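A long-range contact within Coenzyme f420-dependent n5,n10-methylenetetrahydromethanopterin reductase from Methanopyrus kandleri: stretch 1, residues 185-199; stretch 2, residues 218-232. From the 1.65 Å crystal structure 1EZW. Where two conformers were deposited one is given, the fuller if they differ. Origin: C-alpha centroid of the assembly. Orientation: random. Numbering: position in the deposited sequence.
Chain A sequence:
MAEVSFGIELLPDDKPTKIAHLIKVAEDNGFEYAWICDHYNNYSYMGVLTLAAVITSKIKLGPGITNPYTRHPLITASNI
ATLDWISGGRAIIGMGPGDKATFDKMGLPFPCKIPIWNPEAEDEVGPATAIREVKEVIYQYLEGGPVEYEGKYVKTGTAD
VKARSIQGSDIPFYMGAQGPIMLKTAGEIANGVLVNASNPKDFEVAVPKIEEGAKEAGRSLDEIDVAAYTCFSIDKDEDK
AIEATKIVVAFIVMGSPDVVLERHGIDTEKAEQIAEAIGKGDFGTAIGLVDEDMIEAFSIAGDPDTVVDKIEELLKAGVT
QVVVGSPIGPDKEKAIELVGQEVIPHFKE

Stretch 1 (185-199) TAGEIANGVLVNASN
Stretch 2 218-232: GRSLDEIDVAAYTCF

Neighbouring parallel strands are a classic way for distant segments of a chain to meet, and this reductase offers a compact example. In the first stretch a helix ends at Ile189, Ala190 leaves helical geometry (phi/psi -107/155), and a strand starts at Gly192. In the second, a 3-10 segment, 221-223, leads into strand 225-229. The strands run parallel, their axes 28° apart and 4.6 Å at closest approach, in the register Gly192-Asp225, Val193-Val226, Leu194-Ala227 and Val195-Ala228, with CA-CA separations of 4.2, 5.1, 4.9 and 5.2 Å.

As in any parallel pair, a residue on one strand bonds through its N and its O to two residues two apart on the other: Val193 bridges Asp225 and Ala227, and Val195 bridges Ala227 and Tyr229. Asp225 N donates to Asn191 O (2.9 Å), Val193 N to Asp225 O (2.9 Å), Ala227 N to Val193 O (2.8 Å), Val195 N to Ala227 O (2.9 Å) and Tyr229 N to Val195 O (2.8 Å). The ladder then frays: Ala197 N reaches Tyr229 O only weakly, at 3.3 Å. Gly192 suits the close approach to Asp225, since a CB there would lie 2.9 Å from Asp225 O, a clash.

Side chains alternate between the sheet faces. Leu194 (chi1 m, chi2 t) shares one with Ala227 and Tyr229; its CB sits 4.2 Å from the Tyr229 ring centroid, nearly on the ring normal, a CH-pi contact, while its CD2 lies 3.6 Å from Ala227 CB. Tyr229 holds chi1 at -105°, between wells. Val193 (t) points to the other face, where its CG2 meets Ile224 CG2 at 3.7 Å.

Polar contacts secure both ends. Arg219 (m, t, p, chi4 -160°) uses its positive guanidinium to bind carbonyls around the helix end: NH1 and NH2 each donate to Ala190 O at 2.8 Å, and NH2 bonds weakly to Gly187 O, also at 2.8 Å. Beyond the strands, Ser198 (m) accepts at OG from Cys231 N, 3.1 Å away.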

# COMPACT_ATOMS: atom_id res chain seq x y z
N THR A 185 -23.63 30.57 5.34
CA THR A 185 -22.81 29.99 6.41
C THR A 185 -21.44 29.57 5.87
O THR A 185 -20.41 29.76 6.52
CB THR A 185 -23.53 28.76 7.01
OG1 THR A 185 -24.81 29.19 7.52
CG2 THR A 185 -22.69 28.13 8.17
N ALA A 186 -21.43 28.98 4.68
CA ALA A 186 -20.18 28.53 4.09
C ALA A 186 -19.28 29.74 3.79
O ALA A 186 -18.08 29.70 4.02
CB ALA A 186 -20.48 27.71 2.80
N GLY A 187 -19.86 30.85 3.32
CA GLY A 187 -19.01 32.01 3.06
C GLY A 187 -18.43 32.55 4.36
O GLY A 187 -17.33 33.12 4.40
N GLU A 188 -19.13 32.33 5.45
CA GLU A 188 -18.64 32.83 6.71
C GLU A 188 -17.59 31.94 7.37
O GLU A 188 -16.61 32.44 7.91
CB GLU A 188 -19.81 33.01 7.70
CG GLU A 188 -19.34 33.40 9.09
CD GLU A 188 -20.47 33.43 10.13
OE1 GLU A 188 -20.13 33.24 11.33
OE2 GLU A 188 -21.65 33.66 9.76
N ILE A 189 -17.76 30.62 7.28
CA ILE A 189 -16.87 29.75 8.01
C ILE A 189 -16.04 28.74 7.21
O ILE A 189 -15.19 28.07 7.79
CB ILE A 189 -17.66 28.89 9.06
CG1 ILE A 189 -18.44 27.78 8.35
CG2 ILE A 189 -18.67 29.80 9.86
CD1 ILE A 189 -19.18 26.79 9.25
N ALA A 190 -16.27 28.66 5.91
CA ALA A 190 -15.53 27.64 5.15
C ALA A 190 -14.41 28.11 4.25
O ALA A 190 -14.39 29.26 3.79
CB ALA A 190 -16.55 26.84 4.32
N ASN A 191 -13.45 27.22 3.98
CA ASN A 191 -12.39 27.54 3.01
C ASN A 191 -12.92 27.35 1.59
O ASN A 191 -12.34 27.84 0.65
CB ASN A 191 -11.22 26.58 3.20
CG ASN A 191 -10.49 26.83 4.47
OD1 ASN A 191 -9.93 27.93 4.66
ND2 ASN A 191 -10.50 25.88 5.37
N GLY A 192 -13.99 26.58 1.47
CA GLY A 192 -14.59 26.34 0.17
C GLY A 192 -16.03 25.88 0.27
O GLY A 192 -16.51 25.51 1.34
N VAL A 193 -16.72 25.91 -0.87
CA VAL A 193 -18.10 25.52 -0.93
C VAL A 193 -18.31 24.52 -2.05
O VAL A 193 -17.88 24.74 -3.18
CB VAL A 193 -19.00 26.77 -1.18
CG1 VAL A 193 -20.49 26.41 -0.94
CG2 VAL A 193 -18.55 27.93 -0.30
N LEU A 194 -18.98 23.41 -1.76
CA LEU A 194 -19.27 22.40 -2.76
C LEU A 194 -20.72 22.57 -3.15
O LEU A 194 -21.65 22.30 -2.36
CB LEU A 194 -19.04 20.99 -2.16
CG LEU A 194 -17.59 20.78 -1.72
CD1 LEU A 194 -17.47 19.51 -0.85
CD2 LEU A 194 -16.70 20.67 -2.94
N VAL A 195 -20.92 23.08 -4.36
CA VAL A 195 -22.27 23.32 -4.87
C VAL A 195 -22.61 22.30 -5.94
O VAL A 195 -21.90 22.19 -6.94
CB VAL A 195 -22.35 24.74 -5.45
CG1 VAL A 195 -23.76 25.02 -5.99
CG2 VAL A 195 -21.97 25.74 -4.38
N ASN A 196 -23.68 21.55 -5.72
CA ASN A 196 -24.14 20.57 -6.68
C ASN A 196 -24.83 21.32 -7.81
O ASN A 196 -26.03 21.61 -7.72
CB ASN A 196 -25.14 19.60 -6.04
CG ASN A 196 -24.45 18.48 -5.25
OD1 ASN A 196 -25.09 17.77 -4.48
ND2 ASN A 196 -23.16 18.31 -5.48
N ALA A 197 -24.06 21.69 -8.83
CA ALA A 197 -24.62 22.40 -9.99
C ALA A 197 -23.58 22.39 -11.09
O ALA A 197 -22.38 22.32 -10.80
CB ALA A 197 -24.98 23.87 -9.60
N SER A 198 -24.03 22.53 -12.34
CA SER A 198 -23.12 22.50 -13.47
C SER A 198 -23.29 23.66 -14.46
O SER A 198 -22.64 23.67 -15.51
CB SER A 198 -23.35 21.17 -14.24
OG SER A 198 -23.26 20.05 -13.35
N ASN A 199 -24.10 24.65 -14.11
CA ASN A 199 -24.39 25.74 -15.07
C ASN A 199 -24.13 27.14 -14.47
O ASN A 199 -24.31 27.36 -13.28
CB ASN A 199 -25.85 25.52 -15.50
CG ASN A 199 -26.30 26.49 -16.60
OD1 ASN A 199 -26.55 27.67 -16.34
ND2 ASN A 199 -26.41 25.98 -17.82
N GLY A 218 -15.71 39.38 7.52
CA GLY A 218 -14.53 40.16 7.20
C GLY A 218 -13.62 39.48 6.19
O GLY A 218 -12.41 39.77 6.13
N ARG A 219 -14.19 38.60 5.38
CA ARG A 219 -13.42 37.87 4.39
C ARG A 219 -13.73 38.33 2.98
O ARG A 219 -14.81 38.84 2.70
CB ARG A 219 -13.75 36.36 4.47
CG ARG A 219 -13.59 35.77 5.86
CD ARG A 219 -14.14 34.35 5.91
NE ARG A 219 -13.22 33.42 5.28
CZ ARG A 219 -13.57 32.22 4.83
NH1 ARG A 219 -12.65 31.43 4.26
NH2 ARG A 219 -14.84 31.83 4.89
N SER A 220 -12.76 38.14 2.10
CA SER A 220 -12.93 38.48 0.71
C SER A 220 -13.43 37.21 0.04
O SER A 220 -13.14 36.10 0.50
CB SER A 220 -11.59 38.89 0.10
OG SER A 220 -11.64 38.86 -1.31
N LEU A 221 -14.21 37.36 -1.02
CA LEU A 221 -14.69 36.20 -1.76
C LEU A 221 -13.52 35.39 -2.31
O LEU A 221 -13.65 34.18 -2.50
CB LEU A 221 -15.62 36.66 -2.90
CG LEU A 221 -16.32 35.63 -3.80
CD1 LEU A 221 -17.17 34.67 -2.96
CD2 LEU A 221 -17.22 36.35 -4.79
N ASP A 222 -12.37 36.01 -2.54
CA ASP A 222 -11.24 35.25 -3.09
C ASP A 222 -10.58 34.28 -2.12
O ASP A 222 -9.70 33.52 -2.51
CB ASP A 222 -10.19 36.18 -3.70
CG ASP A 222 -9.65 37.18 -2.71
OD1 ASP A 222 -9.17 36.75 -1.64
OD2 ASP A 222 -9.68 38.40 -3.01
N GLU A 223 -10.99 34.30 -0.86
CA GLU A 223 -10.48 33.39 0.16
C GLU A 223 -11.25 32.08 0.09
O GLU A 223 -10.91 31.11 0.76
CB GLU A 223 -10.72 33.95 1.55
CG GLU A 223 -9.91 35.17 1.90
CD GLU A 223 -10.26 35.71 3.27
OE1 GLU A 223 -10.42 34.90 4.22
OE2 GLU A 223 -10.37 36.94 3.41
N ILE A 224 -12.32 32.07 -0.70
CA ILE A 224 -13.18 30.91 -0.78
C ILE A 224 -13.11 30.19 -2.12
O ILE A 224 -13.24 30.79 -3.18
CB ILE A 224 -14.62 31.33 -0.46
CG1 ILE A 224 -14.62 32.01 0.92
CG2 ILE A 224 -15.57 30.12 -0.48
CD1 ILE A 224 -15.89 32.66 1.29
N ASP A 225 -12.84 28.89 -2.05
CA ASP A 225 -12.78 28.06 -3.25
C ASP A 225 -14.21 27.63 -3.57
O ASP A 225 -14.80 26.80 -2.87
CB ASP A 225 -11.85 26.85 -2.98
CG ASP A 225 -11.58 26.01 -4.23
OD1 ASP A 225 -11.69 26.56 -5.35
OD2 ASP A 225 -11.21 24.83 -4.10
N VAL A 226 -14.80 28.21 -4.62
CA VAL A 226 -16.16 27.85 -5.02
C VAL A 226 -16.06 26.65 -5.97
O VAL A 226 -15.65 26.78 -7.13
CB VAL A 226 -16.87 29.04 -5.73
CG1 VAL A 226 -18.27 28.65 -6.14
CG2 VAL A 226 -16.97 30.21 -4.75
N ALA A 227 -16.46 25.49 -5.46
CA ALA A 227 -16.34 24.23 -6.21
C ALA A 227 -17.64 23.76 -6.79
O ALA A 227 -18.64 23.59 -6.07
CB ALA A 227 -15.75 23.15 -5.30
N ALA A 228 -17.65 23.55 -8.10
CA ALA A 228 -18.84 23.06 -8.75
C ALA A 228 -18.80 21.54 -8.80
O ALA A 228 -17.92 20.98 -9.44
CB ALA A 228 -18.92 23.61 -10.20
N TYR A 229 -19.71 20.88 -8.08
CA TYR A 229 -19.80 19.42 -8.10
C TYR A 229 -20.70 19.15 -9.31
O TYR A 229 -21.93 19.21 -9.21
CB TYR A 229 -20.45 18.94 -6.79
CG TYR A 229 -19.50 18.31 -5.77
CD1 TYR A 229 -18.14 18.64 -5.73
CD2 TYR A 229 -19.99 17.44 -4.80
CE1 TYR A 229 -17.28 18.10 -4.73
CE2 TYR A 229 -19.16 16.90 -3.81
CZ TYR A 229 -17.81 17.23 -3.78
OH TYR A 229 -17.02 16.72 -2.77
N THR A 230 -20.08 18.85 -10.45
CA THR A 230 -20.81 18.66 -11.70
C THR A 230 -21.17 17.26 -12.16
O THR A 230 -20.64 16.26 -11.65
CB THR A 230 -20.02 19.27 -12.88
OG1 THR A 230 -18.91 18.40 -13.22
CG2 THR A 230 -19.45 20.65 -12.50
N CYS A 231 -22.13 17.20 -13.08
CA CYS A 231 -22.46 15.98 -13.80
C CYS A 231 -21.55 16.28 -15.01
O CYS A 231 -21.74 17.30 -15.71
CB CYS A 231 -23.92 15.95 -14.22
SG CYS A 231 -24.22 14.68 -15.43
N PHE A 232 -20.57 15.43 -15.28
CA PHE A 232 -19.60 15.77 -16.32
C PHE A 232 -19.44 14.63 -17.29
O PHE A 232 -19.39 13.45 -16.87
CB PHE A 232 -18.26 16.03 -15.59
CG PHE A 232 -17.21 16.66 -16.42
CD1 PHE A 232 -16.94 18.02 -16.31
CD2 PHE A 232 -16.39 15.87 -17.23
CE1 PHE A 232 -15.85 18.59 -16.98
CE2 PHE A 232 -15.30 16.44 -17.90
CZ PHE A 232 -15.03 17.78 -17.78